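O-methyltransferase, SAM-dependent (Legionella pneumophila subsp. pneumophila, PDB 3R3H) probably transfers a methyl group from S-adenosylmethionine to an oxygen atom of an acceptor substrate. Local coordinates at residues A[121-129]-A[148-159]. Sequence-based numbering, arbitrary orientation.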
ATOM      1  N   ALA A 121     -20.581 -16.382   2.908  1.00 36.31           N
ATOM      2  CA  ALA A 121     -19.227 -16.273   3.446  1.00 36.40           C
ATOM      3  C   ALA A 121     -19.059 -16.685   4.911  1.00 37.43           C
ATOM      4  O   ALA A 121     -18.048 -17.289   5.290  1.00 36.19           O
ATOM      5  CB  ALA A 121     -18.723 -14.854   3.242  1.00 36.03           C
ATOM      6  N   LEU A 122     -20.040 -16.351   5.740  1.00 39.38           N
ATOM      7  CA  LEU A 122     -19.967 -16.709   7.149  1.00 41.11           C
ATOM      8  C   LEU A 122     -19.766 -18.217   7.345  1.00 43.10           C
ATOM      9  O   LEU A 122     -18.844 -18.640   8.042  1.00 42.51           O
ATOM     10  CB  LEU A 122     -21.232 -16.258   7.867  1.00 41.83           C
ATOM     11  CG  LEU A 122     -20.946 -15.669   9.250  1.00 42.86           C
ATOM     12  CD1 LEU A 122     -20.861 -14.150   9.149  1.00 41.01           C
ATOM     13  CD2 LEU A 122     -22.039 -16.093  10.223  1.00 43.64           C
ATOM     14  N   ASP A 123     -20.622 -19.024   6.712  1.00 44.36           N
ATOM     15  CA  ASP A 123     -20.536 -20.485   6.817  1.00 44.75           C
ATOM     16  C   ASP A 123     -19.223 -21.023   6.297  1.00 44.02           C
ATOM     17  O   ASP A 123     -18.607 -21.885   6.918  1.00 43.93           O
ATOM     18  CB  ASP A 123     -21.665 -21.164   6.045  1.00 47.08           C
ATOM     19  CG  ASP A 123     -23.031 -20.744   6.520  1.00 49.58           C
ATOM     20  OD1 ASP A 123     -23.473 -19.642   6.122  1.00 51.48           O
ATOM     21  OD2 ASP A 123     -23.651 -21.513   7.295  1.00 50.90           O
ATOM     22  N   THR A 124     -18.807 -20.518   5.145  1.00 43.00           N
ATOM     23  CA  THR A 124     -17.564 -20.953   4.541  1.00 42.92           C
ATOM     24  C   THR A 124     -16.376 -20.691   5.466  1.00 43.96           C
ATOM     25  O   THR A 124     -15.441 -21.490   5.521  1.00 44.03           O
ATOM     26  CB  THR A 124     -17.333 -20.237   3.195  1.00 43.14           C
ATOM     27  OG1 THR A 124     -18.416 -20.525   2.299  1.00 42.37           O
ATOM     28  CG2 THR A 124     -16.022 -20.689   2.573  1.00 42.18           C
ATOM     29  N   LEU A 125     -16.415 -19.577   6.199  1.00 44.65           N
ATOM     30  CA  LEU A 125     -15.322 -19.234   7.110  1.00 44.89           C
ATOM     31  C   LEU A 125     -15.304 -20.073   8.392  1.00 44.69           C
ATOM     32  O   LEU A 125     -14.227 -20.399   8.904  1.00 43.18           O
ATOM     33  CB  LEU A 125     -15.358 -17.745   7.471  1.00 46.74           C
ATOM     34  CG  LEU A 125     -15.318 -16.703   6.344  1.00 48.77           C
ATOM     35  CD1 LEU A 125     -14.971 -15.351   6.947  1.00 47.62           C
ATOM     36  CD2 LEU A 125     -14.296 -17.079   5.272  1.00 48.63           C
ATOM     37  N   HIS A 126     -16.472 -20.418   8.930  1.00 44.06           N
ATOM     38  CA  HIS A 126     -16.474 -21.256  10.126  1.00 43.67           C
ATOM     39  C   HIS A 126     -16.006 -22.637   9.709  1.00 43.55           C
ATOM     40  O   HIS A 126     -15.264 -23.305  10.422  1.00 44.05           O
ATOM     41  CB  HIS A 126     -17.862 -21.349  10.746  1.00 45.13           C
ATOM     42  CG  HIS A 126     -18.322 -20.069  11.357  1.00 47.64           C
ATOM     43  ND1 HIS A 126     -19.238 -19.240  10.745  1.00 48.32           N
ATOM     44  CD2 HIS A 126     -17.928 -19.433  12.485  1.00 48.03           C
ATOM     45  CE1 HIS A 126     -19.385 -18.142  11.467  1.00 48.59           C
ATOM     46  NE2 HIS A 126     -18.601 -18.234  12.526  1.00 49.09           N
ATOM     47  N   SER A 127     -16.446 -23.061   8.536  1.00 41.95           N
ATOM     48  CA  SER A 127     -16.055 -24.351   8.009  1.00 40.79           C
ATOM     49  C   SER A 127     -14.534 -24.421   7.861  1.00 41.55           C
ATOM     50  O   SER A 127     -13.907 -25.443   8.165  1.00 40.20           O
ATOM     51  CB  SER A 127     -16.712 -24.571   6.653  1.00 40.66           C
ATOM     52  OG  SER A 127     -15.877 -25.385   5.851  1.00 42.41           O
ATOM     53  N   LEU A 128     -13.956 -23.326   7.372  1.00 41.80           N
ATOM     54  CA  LEU A 128     -12.513 -23.231   7.186  1.00 41.31           C
ATOM     55  C   LEU A 128     -11.794 -23.288   8.525  1.00 43.78           C
ATOM     56  O   LEU A 128     -10.688 -23.824   8.615  1.00 42.88           O
ATOM     57  CB  LEU A 128     -12.158 -21.931   6.479  1.00 37.77           C
ATOM     58  CG  LEU A 128     -12.432 -21.856   4.986  1.00 36.14           C
ATOM     59  CD1 LEU A 128     -12.157 -20.448   4.505  1.00 36.36           C
ATOM     60  CD2 LEU A 128     -11.550 -22.841   4.257  1.00 33.49           C
ATOM     61  N   LEU A 129     -12.419 -22.721   9.556  1.00 46.30           N
ATOM     62  CA  LEU A 129     -11.848 -22.733  10.898  1.00 49.13           C
ATOM     63  C   LEU A 129     -11.886 -24.147  11.446  1.00 50.91           C
ATOM     64  O   LEU A 129     -10.859 -24.677  11.883  1.00 51.91           O
ATOM     65  CB  LEU A 129     -12.624 -21.810  11.835  1.00 48.78           C
ATOM     66  CG  LEU A 129     -12.021 -20.428  12.079  1.00 49.37           C
ATOM     67  CD1 LEU A 129     -12.851 -19.708  13.129  1.00 50.06           C
ATOM     68  CD2 LEU A 129     -10.575 -20.568  12.542  1.00 48.39           C
ATOM     69  N   ASN A 148     -21.991  -7.869   7.726  1.00 44.50           N
ATOM     70  CA  ASN A 148     -21.414  -8.959   8.519  1.00 45.30           C
ATOM     71  C   ASN A 148     -19.944  -8.649   8.677  1.00 43.01           C
ATOM     72  O   ASN A 148     -19.169  -9.451   9.195  1.00 43.77           O
ATOM     73  CB  ASN A 148     -21.584 -10.318   7.833  1.00 45.28           C
ATOM     74  CG  ASN A 148     -22.960 -10.912   8.050  1.00 45.81           C
ATOM     75  OD1 ASN A 148     -23.749 -11.019   7.116  1.00 46.21           O
ATOM     76  ND2 ASN A 148     -23.259 -11.294   9.294  1.00 45.26           N
ATOM     77  N   TYR A 149     -19.585  -7.457   8.220  1.00 43.13           N
ATOM     78  CA  TYR A 149     -18.221  -6.963   8.280  1.00 44.57           C
ATOM     79  C   TYR A 149     -17.584  -7.076   9.668  1.00 44.10           C
ATOM     80  O   TYR A 149     -16.371  -7.209   9.781  1.00 43.67           O
ATOM     81  CB  TYR A 149     -18.200  -5.513   7.772  1.00 43.25           C
ATOM     82  CG  TYR A 149     -17.600  -5.352   6.383  1.00 44.05           C
ATOM     83  CD1 TYR A 149     -17.773  -6.330   5.391  1.00 42.98           C
ATOM     84  CD2 TYR A 149     -16.843  -4.222   6.065  1.00 44.63           C
ATOM     85  CE1 TYR A 149     -17.199  -6.177   4.120  1.00 42.63           C
ATOM     86  CE2 TYR A 149     -16.263  -4.058   4.801  1.00 43.82           C
ATOM     87  CZ  TYR A 149     -16.444  -5.033   3.838  1.00 43.02           C
ATOM     88  OH  TYR A 149     -15.872  -4.837   2.607  1.00 41.40           O
ATOM     89  N   LEU A 150     -18.397  -7.032  10.721  1.00 46.13           N
ATOM     90  CA  LEU A 150     -17.875  -7.151  12.080  1.00 48.08           C
ATOM     91  C   LEU A 150     -17.510  -8.609  12.355  1.00 48.45           C
ATOM     92  O   LEU A 150     -16.487  -8.924  12.986  1.00 48.82           O
ATOM     93  CB  LEU A 150     -18.917  -6.677  13.094  1.00 50.64           C
ATOM     94  CG  LEU A 150     -18.501  -5.471  13.955  1.00 52.48           C
ATOM     95  CD1 LEU A 150     -17.248  -5.810  14.776  1.00 52.16           C
ATOM     96  CD2 LEU A 150     -18.241  -4.265  13.049  1.00 52.93           C
ATOM     97  N   ASN A 151     -18.359  -9.502  11.871  1.00 47.70           N
ATOM     98  CA  ASN A 151     -18.134 -10.922  12.039  1.00 46.27           C
ATOM     99  C   ASN A 151     -16.923 -11.343  11.225  1.00 44.52           C
ATOM    100  O   ASN A 151     -16.087 -12.127  11.696  1.00 43.72           O
ATOM    101  CB  ASN A 151     -19.370 -11.668  11.572  1.00 48.49           C
ATOM    102  CG  ASN A 151     -20.575 -11.334  12.406  1.00 50.59           C
ATOM    103  OD1 ASN A 151     -20.670 -11.743  13.562  1.00 51.70           O
ATOM    104  ND2 ASN A 151     -21.495 -10.563  11.838  1.00 52.35           N
ATOM    105  N   TYR A 152     -16.834 -10.805  10.010  1.00 41.93           N
ATOM    106  CA  TYR A 152     -15.736 -11.132   9.113  1.00 38.93           C
ATOM    107  C   TYR A 152     -14.398 -10.679   9.688  1.00 38.36           C
ATOM    108  O   TYR A 152     -13.410 -11.414   9.626  1.00 37.53           O
ATOM    109  CB  TYR A 152     -15.980 -10.512   7.723  1.00 33.01           C
ATOM    110  CG  TYR A 152     -17.177 -11.088   6.982  1.00 29.82           C
ATOM    111  CD1 TYR A 152     -17.575 -12.419   7.178  1.00 27.05           C
ATOM    112  CD2 TYR A 152     -17.926 -10.296   6.102  1.00 27.63           C
ATOM    113  CE1 TYR A 152     -18.697 -12.940   6.526  1.00 25.64           C
ATOM    114  CE2 TYR A 152     -19.039 -10.805   5.441  1.00 25.59           C
ATOM    115  CZ  TYR A 152     -19.421 -12.121   5.662  1.00 26.21           C
ATOM    116  OH  TYR A 152     -20.549 -12.605   5.058  1.00 25.64           O
ATOM    117  N   TYR A 153     -14.370  -9.475  10.259  1.00 40.09           N
ATOM    118  CA  TYR A 153     -13.147  -8.928  10.848  1.00 40.95           C
ATOM    119  C   TYR A 153     -12.632  -9.833  11.958  1.00 39.50           C
ATOM    120  O   TYR A 153     -11.460 -10.197  11.995  1.00 39.33           O
ATOM    121  CB  TYR A 153     -13.413  -7.528  11.412  1.00 43.83           C
ATOM    122  CG  TYR A 153     -12.218  -6.894  12.093  1.00 49.14           C
ATOM    123  CD1 TYR A 153     -11.001  -6.757  11.426  1.00 50.79           C
ATOM    124  CD2 TYR A 153     -12.323  -6.380  13.386  1.00 50.62           C
ATOM    125  CE1 TYR A 153      -9.913  -6.112  12.029  1.00 53.46           C
ATOM    126  CE2 TYR A 153     -11.249  -5.732  14.000  1.00 52.56           C
ATOM    127  CZ  TYR A 153     -10.046  -5.597  13.314  1.00 53.61           C
ATOM    128  OH  TYR A 153      -8.995  -4.922  13.886  1.00 53.98           O
ATOM    129  N   GLU A 154     -13.530 -10.190  12.866  1.00 39.42           N
ATOM    130  CA  GLU A 154     -13.189 -11.053  13.987  1.00 39.25           C
ATOM    131  C   GLU A 154     -12.689 -12.412  13.540  1.00 37.92           C
ATOM    132  O   GLU A 154     -11.673 -12.899  14.033  1.00 37.61           O
ATOM    133  CB  GLU A 154     -14.405 -11.224  14.896  1.00 40.57           C
ATOM    134  CG  GLU A 154     -14.785  -9.947  15.621  1.00 43.93           C
ATOM    135  CD  GLU A 154     -13.667  -9.446  16.521  1.00 45.69           C
ATOM    136  OE1 GLU A 154     -13.084 -10.273  17.267  1.00 46.77           O
ATOM    137  OE2 GLU A 154     -13.376  -8.229  16.488  1.00 45.50           O
ATOM    138  N   LEU A 155     -13.427 -13.016  12.612  1.00 36.60           N
ATOM    139  CA  LEU A 155     -13.093 -14.314  12.041  1.00 35.64           C
ATOM    140  C   LEU A 155     -11.714 -14.256  11.372  1.00 34.95           C
ATOM    141  O   LEU A 155     -10.858 -15.111  11.610  1.00 34.22           O
ATOM    142  CB  LEU A 155     -14.159 -14.685  11.015  1.00 35.18           C
ATOM    143  CG  LEU A 155     -15.025 -15.945  11.135  1.00 35.33           C
ATOM    144  CD1 LEU A 155     -15.061 -16.473  12.556  1.00 36.21           C
ATOM    145  CD2 LEU A 155     -16.434 -15.603  10.646  1.00 33.01           C
ATOM    146  N   ALA A 156     -11.509 -13.234  10.545  1.00 34.90           N
ATOM    147  CA  ALA A 156     -10.252 -13.033   9.837  1.00 36.44           C
ATOM    148  C   ALA A 156      -9.086 -12.943  10.810  1.00 37.45           C
ATOM    149  O   ALA A 156      -7.965 -13.362  10.498  1.00 39.13           O
ATOM    150  CB  ALA A 156     -10.323 -11.759   8.991  1.00 35.16           C
ATOM    151  N   LEU A 157      -9.346 -12.376  11.985  1.00 38.63           N
ATOM    152  CA  LEU A 157      -8.315 -12.241  13.008  1.00 40.12           C
ATOM    153  C   LEU A 157      -7.906 -13.609  13.547  1.00 39.28           C
ATOM    154  O   LEU A 157      -6.778 -13.791  14.006  1.00 39.38           O
ATOM    155  CB  LEU A 157      -8.811 -11.358  14.158  1.00 40.23           C
ATOM    156  CG  LEU A 157      -8.968  -9.864  13.855  1.00 40.28           C
ATOM    157  CD1 LEU A 157      -9.626  -9.180  15.027  1.00 38.68           C
ATOM    158  CD2 LEU A 157      -7.618  -9.243  13.551  1.00 37.63           C
ATOM    159  N   LYS A 158      -8.822 -14.567  13.491  1.00 39.68           N
ATOM    160  CA  LYS A 158      -8.522 -15.908  13.960  1.00 41.26           C
ATOM    161  C   LYS A 158      -7.862 -16.696  12.826  1.00 40.73           C
ATOM    162  O   LYS A 158      -6.963 -17.498  13.070  1.00 40.77           O
ATOM    163  CB  LYS A 158      -9.806 -16.607  14.412  1.00 42.08           C
ATOM    164  CG  LYS A 158     -10.727 -15.715  15.229  1.00 43.73           C
ATOM    165  CD  LYS A 158     -11.305 -16.442  16.445  1.00 45.13           C
ATOM    166  CE  LYS A 158     -12.557 -17.245  16.124  1.00 47.20           C
ATOM    167  NZ  LYS A 158     -13.761 -16.384  15.901  1.00 48.31           N
ATOM    168  N   LEU A 159      -8.298 -16.428  11.593  1.00 39.45           N
ATOM    169  CA  LEU A 159      -7.799 -17.114  10.406  1.00 38.00           C
ATOM    170  C   LEU A 159      -6.450 -16.659   9.870  1.00 38.94           C
ATOM    171  O   LEU A 159      -5.822 -17.363   9.075  1.00 39.52           O
ATOM    172  CB  LEU A 159      -8.823 -17.016   9.275  1.00 33.93           C
ATOM    173  CG  LEU A 159     -10.081 -17.885   9.361  1.00 32.69           C
ATOM    174  CD1 LEU A 159     -10.960 -17.628   8.163  1.00 30.43           C
ATOM    175  CD2 LEU A 159      -9.698 -19.360   9.425  1.00 32.41           C
TER
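Tyr152 and Leu155 of helix 149-159 reach across to Leu122, Leu125 and His126 of helix 121-132, joining two helices that lie side by side against the sheet of a Rossmann-like class I methyltransferase fold. The axes of segments 121-129 and 149-159 run nearly parallel, 22° apart, with a closest approach of 10.7 Å that is bridged mainly by side chains. The phenol of Tyr152 leaves with CG beside the backbone N (chi1 -66°), which carries it over to the start of the other helix. Leu122 crosses it at about a right angle, CD1 lying 3.6 Å from Tyr152 CE1, and Leu125 CD1 approaches Tyr152 CD1 at 3.9 Å. The hydroxyl, beside Ala121, is hydrogen-bonded to Asp145, giving its polar end a partner beyond the two helices. One turn on, Leu155 brings CD2 obliquely against the His126 ring in an off-centre CH-pi contact, 4.2 Å from the centroid and 29° off the normal; the same methyl also meets Leu125 CB. On the sheet side both Leu125 and Leu159 pack on Leu65 of strand 63-68. At the far end Leu129 is flanked by three residues: its CD1 touches Leu155 CD1 and Lys158 CE, while its CD2 sits 3.5 Å from Leu159 CD2.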